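PDB 5YKV: capsid protein from Macrobrachium rosenbergii nodavirus, which builds the virus shell, this part of it probably being the protruding domain, whose paired copies form spikes on the particle surface. Local coordinates for residues Tyr29-Thr34 with Phe98-Asp103; Thr2-Ser7 with Arg119-Asn124. All coordinates share one frame; numbering follows the deposited sequence.

Overall arrangement
Along the chain the segments come in the order 2-7, 29-34, 98-103, 119-124, and the residues that pair in contact 1 therefore lie between the two ends that pair in contact 2. The strand order of the sheet is that of a jelly roll. Contact 1 joins the edge strand 26-33 to its neighbour 96-104. Contact 2 ties the loop before strand 10-18, the other outermost strand, to the C-terminal residues that follow on from strand 114-121, itself next after 96-104 in sequence. The contacts sit on opposite sides of the chain's centre, about 30 Å apart between centres and about 11 Å between nearest atoms. Contact 1 forms one border of the sheet within this chain, whereas contact 2 brings the two termini together beside the second subunit.

Contact 1. Residues Tyr29-Thr34 with Phe98-Asp103; sequences YTQDIT and FTLVTD
Tyr29, Thr30 and Gln31 pair with Leu100, Thr99 and Phe98 in an antiparallel ladder that adds edge strand 26-33 to a sheet of jelly-roll strand order. Four backbone bonds hold it; among them Leu100 N reaches Tyr29 O at 2.7 Å and Phe98 N reaches Gln31 O at 2.8 Å. Between the hydrogen-bonded pairs lies the non-hydrogen-bonded pair Thr30-Thr99, where Thr30 CA makes a CA-H...O contact with Phe98 O at 3.1 Å. These threonines, beta-branched and polar, suit the more exposed face; Thr99 OG1 bonds to Asn64 OD1. On the other face, Tyr29 CG stands between the backbone N and carbonyl carbon (chi1 58°), which swings the ring across the neighbouring strand. Leu100, a branched apolar residue able to cover the ring, sets CB over it in a CH-pi contact, 3.9 Å from the centroid. Thr102 OG1, bonded to Gln27 O, lies at the ring's edge. Ile33, beta-branched and buried, suits a strand and brings CD1 to 3.6 Å from Phe98 CE1. Further out, Phe98 meets Trp19 and Phe88 edge-to-face, Tyr29 OH bonds to Val20 O, and the Gln31 amide spans two backbone groups, OE1 to Val20 N and NE2 to Asn18 O.

Contact 2. Residues Thr2-Ser7 with Arg119-Asn124; sequences TPVEVS and RAIVGN
A single antiparallel bridge between Val4 and Gly123 joins the N-terminal loop before strand 10-18 to the C-terminal tail, in the chain that follows strand 114-121. It is a hydrogen-bonded pair: Val4 N gives its hydrogen to Gly123 O at 2.9 Å, and Gly123 N returns one to Val4 O at 2.8 Å. The second bond is the more bent, 142° at the hydrogen, yet its donor lies in the carbonyl plane of Val4, on a lone pair. Gly123 O has a further neighbour in Pro3 CA, whose C-H approaches it at 3.4 Å. Pro3, without an amide hydrogen, suits the position next to the bridge, where no N-H is used in this pair. Gly123 has a positive phi of 54°, a conformation that favours glycine, and the tail turns there while keeping both N and O on the loop.

Side chains fill in around the bridge. Val4 points toward the tail; its CG1, set trans to the backbone N (chi1 168°), lies 3.8 Å from Ile121 O. The apolar pairs are loose, Val4 CG2 to Ile121 CG2 at 4.4 Å and Val6 CG2 to Val122 CG2 at 4.2 Å. On the other flank Asn124 runs alongside Pro3, with OD1 3.6 Å from Pro3 CA. Packing continues into the dimer: Val6 lies on Gly123 of the second subunit, and Val122 on Leu9 of that subunit. Because both bonds are between backbone groups, the link relies little on side-chain identity, except at Gly123, where the backbone conformation favours a residue without a side chain.

Contact 1. Residues Tyr29-Thr34 with Phe98-Asp103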
ATOM      1  N   TYR B  29       8.828  17.682  10.887  1.00 35.00           N
ATOM      2  CA  TYR B  29       7.656  17.948  11.727  1.00 32.49           C
ATOM      3  C   TYR B  29       6.945  16.632  12.064  1.00 32.99           C
ATOM      4  O   TYR B  29       7.260  15.584  11.523  1.00 35.03           O
ATOM      5  CB  TYR B  29       6.713  18.946  11.041  1.00 31.50           C
ATOM      6  CG  TYR B  29       6.172  18.586   9.674  1.00 31.77           C
ATOM      7  CD1 TYR B  29       6.961  18.648   8.526  1.00 30.99           C
ATOM      8  CD2 TYR B  29       4.832  18.295   9.501  1.00 30.37           C
ATOM      9  CE1 TYR B  29       6.436  18.395   7.267  1.00 28.70           C
ATOM     10  CE2 TYR B  29       4.303  17.986   8.258  1.00 28.94           C
ATOM     11  CZ  TYR B  29       5.099  18.051   7.123  1.00 30.34           C
ATOM     12  OH  TYR B  29       4.557  17.762   5.881  1.00 26.59           O
ATOM     13  N   THR B  30       5.969  16.704  12.971  1.00 34.69           N
ATOM     14  CA  THR B  30       5.229  15.525  13.407  1.00 34.00           C
ATOM     15  C   THR B  30       3.752  15.664  13.055  1.00 32.40           C
ATOM     16  O   THR B  30       3.265  16.742  12.767  1.00 34.01           O
ATOM     17  CB  THR B  30       5.419  15.267  14.908  1.00 34.35           C
ATOM     18  OG1 THR B  30       4.825  16.348  15.620  1.00 31.55           O
ATOM     19  CG2 THR B  30       6.873  15.131  15.299  1.00 32.21           C
ATOM     20  N   GLN B  31       3.075  14.518  13.054  1.00 30.35           N
ATOM     21  CA  GLN B  31       1.646  14.425  12.890  1.00 30.48           C
ATOM     22  C   GLN B  31       1.166  13.227  13.715  1.00 32.89           C
ATOM     23  O   GLN B  31       1.818  12.163  13.732  1.00 31.82           O
ATOM     24  CB  GLN B  31       1.280  14.212  11.430  1.00 30.01           C
ATOM     25  CG  GLN B  31      -0.217  14.129  11.169  1.00 29.52           C
ATOM     26  CD  GLN B  31      -0.520  14.247   9.692  1.00 31.87           C
ATOM     27  OE1 GLN B  31       0.296  14.760   8.916  1.00 29.36           O
ATOM     28  NE2 GLN B  31      -1.686  13.761   9.281  1.00 25.53           N
ATOM     29  N   ASP B  32       0.055  13.439  14.417  1.00 33.19           N
ATOM     30  CA  ASP B  32      -0.573  12.442  15.244  1.00 37.77           C
ATOM     31  C   ASP B  32      -1.750  11.904  14.455  1.00 35.16           C
ATOM     32  O   ASP B  32      -2.585  12.675  14.047  1.00 35.54           O
ATOM     33  CB  ASP B  32      -1.056  13.040  16.566  1.00 39.40           C
ATOM     34  CG  ASP B  32       0.072  13.438  17.514  1.00 45.45           C
ATOM     35  OD1 ASP B  32       1.228  12.958  17.328  1.00 45.52           O
ATOM     36  OD2 ASP B  32      -0.215  14.211  18.453  1.00 50.14           O
ATOM     37  N   ILE B  33      -1.758  10.599  14.187  1.00 37.12           N
ATOM     38  CA  ILE B  33      -2.951   9.957  13.677  1.00 34.20           C
ATOM     39  C   ILE B  33      -3.740   9.494  14.893  1.00 34.54           C
ATOM     40  O   ILE B  33      -3.208   8.787  15.742  1.00 30.95           O
ATOM     41  CB  ILE B  33      -2.661   8.791  12.717  1.00 33.61           C
ATOM     42  CG1 ILE B  33      -1.846   9.243  11.505  1.00 37.90           C
ATOM     43  CG2 ILE B  33      -3.959   8.155  12.270  1.00 33.73           C
ATOM     44  CD1 ILE B  33      -1.582   8.137  10.475  1.00 36.81           C
ATOM     45  N   THR B  34      -5.025   9.832  14.881  1.00 37.80           N
ATOM     46  CA  THR B  34      -5.907   9.657  15.993  1.00 39.79           C
ATOM     47  C   THR B  34      -7.062   8.729  15.586  1.00 36.95           C
ATOM     48  O   THR B  34      -7.232   8.418  14.401  1.00 31.30           O
ATOM     49  CB  THR B  34      -6.361  11.052  16.435  1.00 42.96           C
ATOM     50  OG1 THR B  34      -6.620  10.986  17.830  1.00 62.41           O
ATOM     51  CG2 THR B  34      -7.588  11.533  15.692  1.00 42.23           C
ATOM     52  N   PHE B  98       3.950  10.285  13.956  1.00 29.31           N
ATOM     53  CA  PHE B  98       4.920  10.093  12.878  1.00 28.76           C
ATOM     54  C   PHE B  98       5.762  11.349  12.689  1.00 28.85           C
ATOM     55  O   PHE B  98       5.315  12.459  13.013  1.00 29.98           O
ATOM     56  CB  PHE B  98       4.220   9.716  11.575  1.00 29.78           C
ATOM     57  CG  PHE B  98       3.382   8.472  11.677  1.00 28.82           C
ATOM     58  CD1 PHE B  98       2.133   8.519  12.275  1.00 29.03           C
ATOM     59  CD2 PHE B  98       3.848   7.262  11.192  1.00 28.49           C
ATOM     60  CE1 PHE B  98       1.367   7.363  12.401  1.00 32.80           C
ATOM     61  CE2 PHE B  98       3.065   6.119  11.283  1.00 30.26           C
ATOM     62  CZ  PHE B  98       1.835   6.160  11.915  1.00 30.01           C
ATOM     63  N   THR B  99       6.966  11.149  12.138  1.00 26.42           N
ATOM     64  CA  THR B  99       7.894  12.253  11.823  1.00 30.17           C
ATOM     65  C   THR B  99       7.990  12.356  10.293  1.00 30.77           C
ATOM     66  O   THR B  99       8.250  11.367   9.620  1.00 31.62           O
ATOM     67  CB  THR B  99       9.249  12.056  12.531  1.00 29.54           C
ATOM     68  OG1 THR B  99       9.014  12.221  13.928  1.00 32.03           O
ATOM     69  CG2 THR B  99      10.334  13.032  12.130  1.00 28.75           C
ATOM     70  N   LEU B 100       7.697  13.550   9.772  1.00 30.00           N
ATOM     71  CA  LEU B 100       7.730  13.835   8.376  1.00 31.05           C
ATOM     72  C   LEU B 100       8.954  14.712   8.114  1.00 32.02           C
ATOM     73  O   LEU B 100       9.185  15.704   8.806  1.00 29.36           O
ATOM     74  CB  LEU B 100       6.451  14.565   7.961  1.00 33.75           C
ATOM     75  CG  LEU B 100       5.148  13.780   8.115  1.00 35.32           C
ATOM     76  CD1 LEU B 100       4.602  13.881   9.535  1.00 35.99           C
ATOM     77  CD2 LEU B 100       4.099  14.265   7.122  1.00 34.41           C
ATOM     78  N   VAL B 101       9.755  14.303   7.131  1.00 32.13           N
ATOM     79  CA  VAL B 101      10.896  15.083   6.668  1.00 31.95           C
ATOM     80  C   VAL B 101      10.608  15.371   5.190  1.00 31.57           C
ATOM     81  O   VAL B 101      10.479  14.452   4.389  1.00 32.99           O
ATOM     82  CB  VAL B 101      12.237  14.346   6.884  1.00 31.11           C
ATOM     83  CG1 VAL B 101      13.413  15.130   6.306  1.00 29.69           C
ATOM     84  CG2 VAL B 101      12.478  14.016   8.356  1.00 30.18           C
ATOM     85  N   THR B 102      10.460  16.652   4.862  1.00 30.93           N
ATOM     86  CA  THR B 102      10.093  17.083   3.526  1.00 31.42           C
ATOM     87  C   THR B 102      11.189  17.997   2.949  1.00 31.80           C
ATOM     88  O   THR B 102      11.845  18.790   3.666  1.00 31.63           O
ATOM     89  CB  THR B 102       8.724  17.780   3.559  1.00 32.13           C
ATOM     90  OG1 THR B 102       8.839  18.879   4.458  1.00 29.63           O
ATOM     91  CG2 THR B 102       7.593  16.881   4.009  1.00 32.08           C
ATOM     92  N   ASP B 103      11.345  17.881   1.629  1.00 32.33           N
ATOM     93  CA  ASP B 103      12.302  18.600   0.800  1.00 30.01           C
ATOM     94  C   ASP B 103      11.647  18.807  -0.566  1.00 28.86           C
ATOM     95  O   ASP B 103      11.694  17.947  -1.423  1.00 31.84           O
ATOM     96  CB  ASP B 103      13.626  17.848   0.732  1.00 34.94           C
ATOM     97  CG  ASP B 103      14.753  18.554  -0.028  1.00 38.61           C
ATOM     98  OD1 ASP B 103      14.458  19.453  -0.844  1.00 35.42           O
ATOM     99  OD2 ASP B 103      15.928  18.176   0.205  1.00 47.12           O
TER

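Contact 2. Residues Thr2-Ser7 with Arg119-Asn124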
ATOM      1  N   THR B   2     -15.236 -10.462  23.332  1.00 68.44           N
ATOM      2  CA  THR B   2     -14.989 -11.774  22.711  1.00 63.55           C
ATOM      3  C   THR B   2     -14.037 -11.625  21.531  1.00 53.46           C
ATOM      4  O   THR B   2     -14.362 -10.986  20.532  1.00 53.95           O
ATOM      5  CB  THR B   2     -16.244 -12.469  22.170  1.00 64.28           C
ATOM      6  OG1 THR B   2     -17.351 -12.192  23.021  1.00 70.80           O
ATOM      7  CG2 THR B   2     -16.037 -13.966  22.060  1.00 63.24           C
ATOM      8  N   PRO B   3     -12.850 -12.251  21.599  1.00 47.24           N
ATOM      9  CA  PRO B   3     -11.881 -12.202  20.502  1.00 44.68           C
ATOM     10  C   PRO B   3     -12.459 -12.814  19.219  1.00 43.47           C
ATOM     11  O   PRO B   3     -13.248 -13.735  19.306  1.00 48.88           O
ATOM     12  CB  PRO B   3     -10.706 -13.043  21.022  1.00 43.64           C
ATOM     13  CG  PRO B   3     -10.863 -13.028  22.529  1.00 44.23           C
ATOM     14  CD  PRO B   3     -12.360 -13.010  22.759  1.00 45.09           C
ATOM     15  N   VAL B   4     -12.115 -12.240  18.060  1.00 41.33           N
ATOM     16  CA  VAL B   4     -12.456 -12.791  16.760  1.00 37.78           C
ATOM     17  C   VAL B   4     -11.566 -14.021  16.554  1.00 37.97           C
ATOM     18  O   VAL B   4     -10.350 -13.928  16.712  1.00 33.26           O
ATOM     19  CB  VAL B   4     -12.233 -11.755  15.635  1.00 40.51           C
ATOM     20  CG1 VAL B   4     -12.307 -12.399  14.244  1.00 37.70           C
ATOM     21  CG2 VAL B   4     -13.209 -10.590  15.732  1.00 37.98           C
ATOM     22  N   GLU B   5     -12.161 -15.152  16.169  1.00 41.21           N
ATOM     23  CA  GLU B   5     -11.389 -16.393  15.986  1.00 43.11           C
ATOM     24  C   GLU B   5     -10.458 -16.266  14.775  1.00 38.78           C
ATOM     25  O   GLU B   5     -10.765 -15.588  13.806  1.00 37.12           O
ATOM     26  CB  GLU B   5     -12.322 -17.590  15.824  1.00 50.41           C
ATOM     27  CG  GLU B   5     -12.653 -18.274  17.132  1.00 61.57           C
ATOM     28  CD  GLU B   5     -13.722 -19.346  16.987  1.00 76.20           C
ATOM     29  OE1 GLU B   5     -14.621 -19.422  17.857  1.00 78.76           O
ATOM     30  OE2 GLU B   5     -13.651 -20.105  15.994  1.00 90.45           O
ATOM     31  N   VAL B   6      -9.326 -16.963  14.837  1.00 39.81           N
ATOM     32  CA  VAL B   6      -8.333 -16.921  13.795  1.00 39.67           C
ATOM     33  C   VAL B   6      -8.938 -17.361  12.447  1.00 41.22           C
ATOM     34  O   VAL B   6      -8.640 -16.767  11.422  1.00 38.20           O
ATOM     35  CB  VAL B   6      -7.097 -17.755  14.170  1.00 43.51           C
ATOM     36  CG1 VAL B   6      -6.177 -17.885  12.970  1.00 54.74           C
ATOM     37  CG2 VAL B   6      -6.343 -17.159  15.349  1.00 42.28           C
ATOM     38  N   SER B   7      -9.813 -18.371  12.436  1.00 39.30           N
ATOM     39  CA  SER B   7     -10.457 -18.822  11.188  1.00 40.51           C
ATOM     40  C   SER B   7     -11.267 -17.691  10.531  1.00 37.81           C
ATOM     41  O   SER B   7     -11.656 -17.799   9.361  1.00 34.15           O
ATOM     42  CB  SER B   7     -11.347 -20.025  11.438  1.00 43.51           C
ATOM     43  OG  SER B   7     -12.666 -19.618  11.778  1.00 44.93           O
ATOM     44  N   ARG B 119      -5.414  -3.066   8.963  1.00 31.54           N
ATOM     45  CA  ARG B 119      -5.682  -3.681  10.279  1.00 34.40           C
ATOM     46  C   ARG B 119      -6.200  -5.117  10.065  1.00 33.07           C
ATOM     47  O   ARG B 119      -7.218  -5.329   9.422  1.00 33.23           O
ATOM     48  CB  ARG B 119      -6.750  -2.830  10.979  1.00 36.88           C
ATOM     49  CG  ARG B 119      -7.233  -3.314  12.339  1.00 39.87           C
ATOM     50  CD  ARG B 119      -8.483  -2.553  12.800  1.00 41.96           C
ATOM     51  NE  ARG B 119      -9.074  -3.186  13.975  1.00 42.74           N
ATOM     52  CZ  ARG B 119     -10.377  -3.285  14.227  1.00 45.72           C
ATOM     53  NH1 ARG B 119     -10.804  -4.035  15.235  1.00 47.76           N
ATOM     54  NH2 ARG B 119     -11.249  -2.634  13.476  1.00 40.19           N
ATOM     55  N   ALA B 120      -5.477  -6.111  10.570  1.00 29.21           N
ATOM     56  CA  ALA B 120      -5.998  -7.458  10.661  1.00 29.96           C
ATOM     57  C   ALA B 120      -7.067  -7.477  11.762  1.00 29.79           C
ATOM     58  O   ALA B 120      -6.822  -7.006  12.857  1.00 29.93           O
ATOM     59  CB  ALA B 120      -4.867  -8.402  10.952  1.00 31.38           C
ATOM     60  N   ILE B 121      -8.288  -7.892  11.411  1.00 31.97           N
ATOM     61  CA  ILE B 121      -9.376  -8.058  12.342  1.00 33.32           C
ATOM     62  C   ILE B 121      -9.353  -9.518  12.788  1.00 35.55           C
ATOM     63  O   ILE B 121      -9.825 -10.416  12.075  1.00 34.17           O
ATOM     64  CB  ILE B 121     -10.696  -7.624  11.692  1.00 37.99           C
ATOM     65  CG1 ILE B 121     -10.564  -6.177  11.208  1.00 39.74           C
ATOM     66  CG2 ILE B 121     -11.864  -7.810  12.661  1.00 39.27           C
ATOM     67  CD1 ILE B 121     -11.859  -5.525  10.794  1.00 43.09           C
ATOM     68  N   VAL B 122      -8.681  -9.723  13.921  1.00 35.34           N
ATOM     69  CA  VAL B 122      -8.445 -11.006  14.517  1.00 33.22           C
ATOM     70  C   VAL B 122      -8.138 -10.797  16.008  1.00 33.95           C
ATOM     71  O   VAL B 122      -7.586  -9.755  16.428  1.00 32.66           O
ATOM     72  CB  VAL B 122      -7.289 -11.723  13.793  1.00 33.76           C
ATOM     73  CG1 VAL B 122      -5.947 -11.109  14.140  1.00 35.50           C
ATOM     74  CG2 VAL B 122      -7.269 -13.222  14.091  1.00 34.83           C
ATOM     75  N   GLY B 123      -8.482 -11.785  16.838  1.00 33.50           N
ATOM     76  CA  GLY B 123      -8.318 -11.597  18.264  1.00 32.17           C
ATOM     77  C   GLY B 123      -9.034 -10.333  18.715  1.00 29.47           C
ATOM     78  O   GLY B 123     -10.164 -10.133  18.380  1.00 26.38           O
ATOM     79  N   ASN B 124      -8.345  -9.478  19.471  1.00 31.11           N
ATOM     80  CA  ASN B 124      -8.882  -8.207  19.894  1.00 31.23           C
ATOM     81  C   ASN B 124      -8.196  -7.084  19.096  1.00 34.42           C
ATOM     82  O   ASN B 124      -8.255  -5.927  19.480  1.00 31.76           O
ATOM     83  CB  ASN B 124      -8.697  -8.027  21.411  1.00 33.78           C
ATOM     84  CG  ASN B 124      -9.698  -8.790  22.271  1.00 34.24           C
ATOM     85  OD1 ASN B 124     -10.830  -9.054  21.870  1.00 41.10           O
ATOM     86  ND2 ASN B 124      -9.299  -9.149  23.477  1.00 30.32           N
TER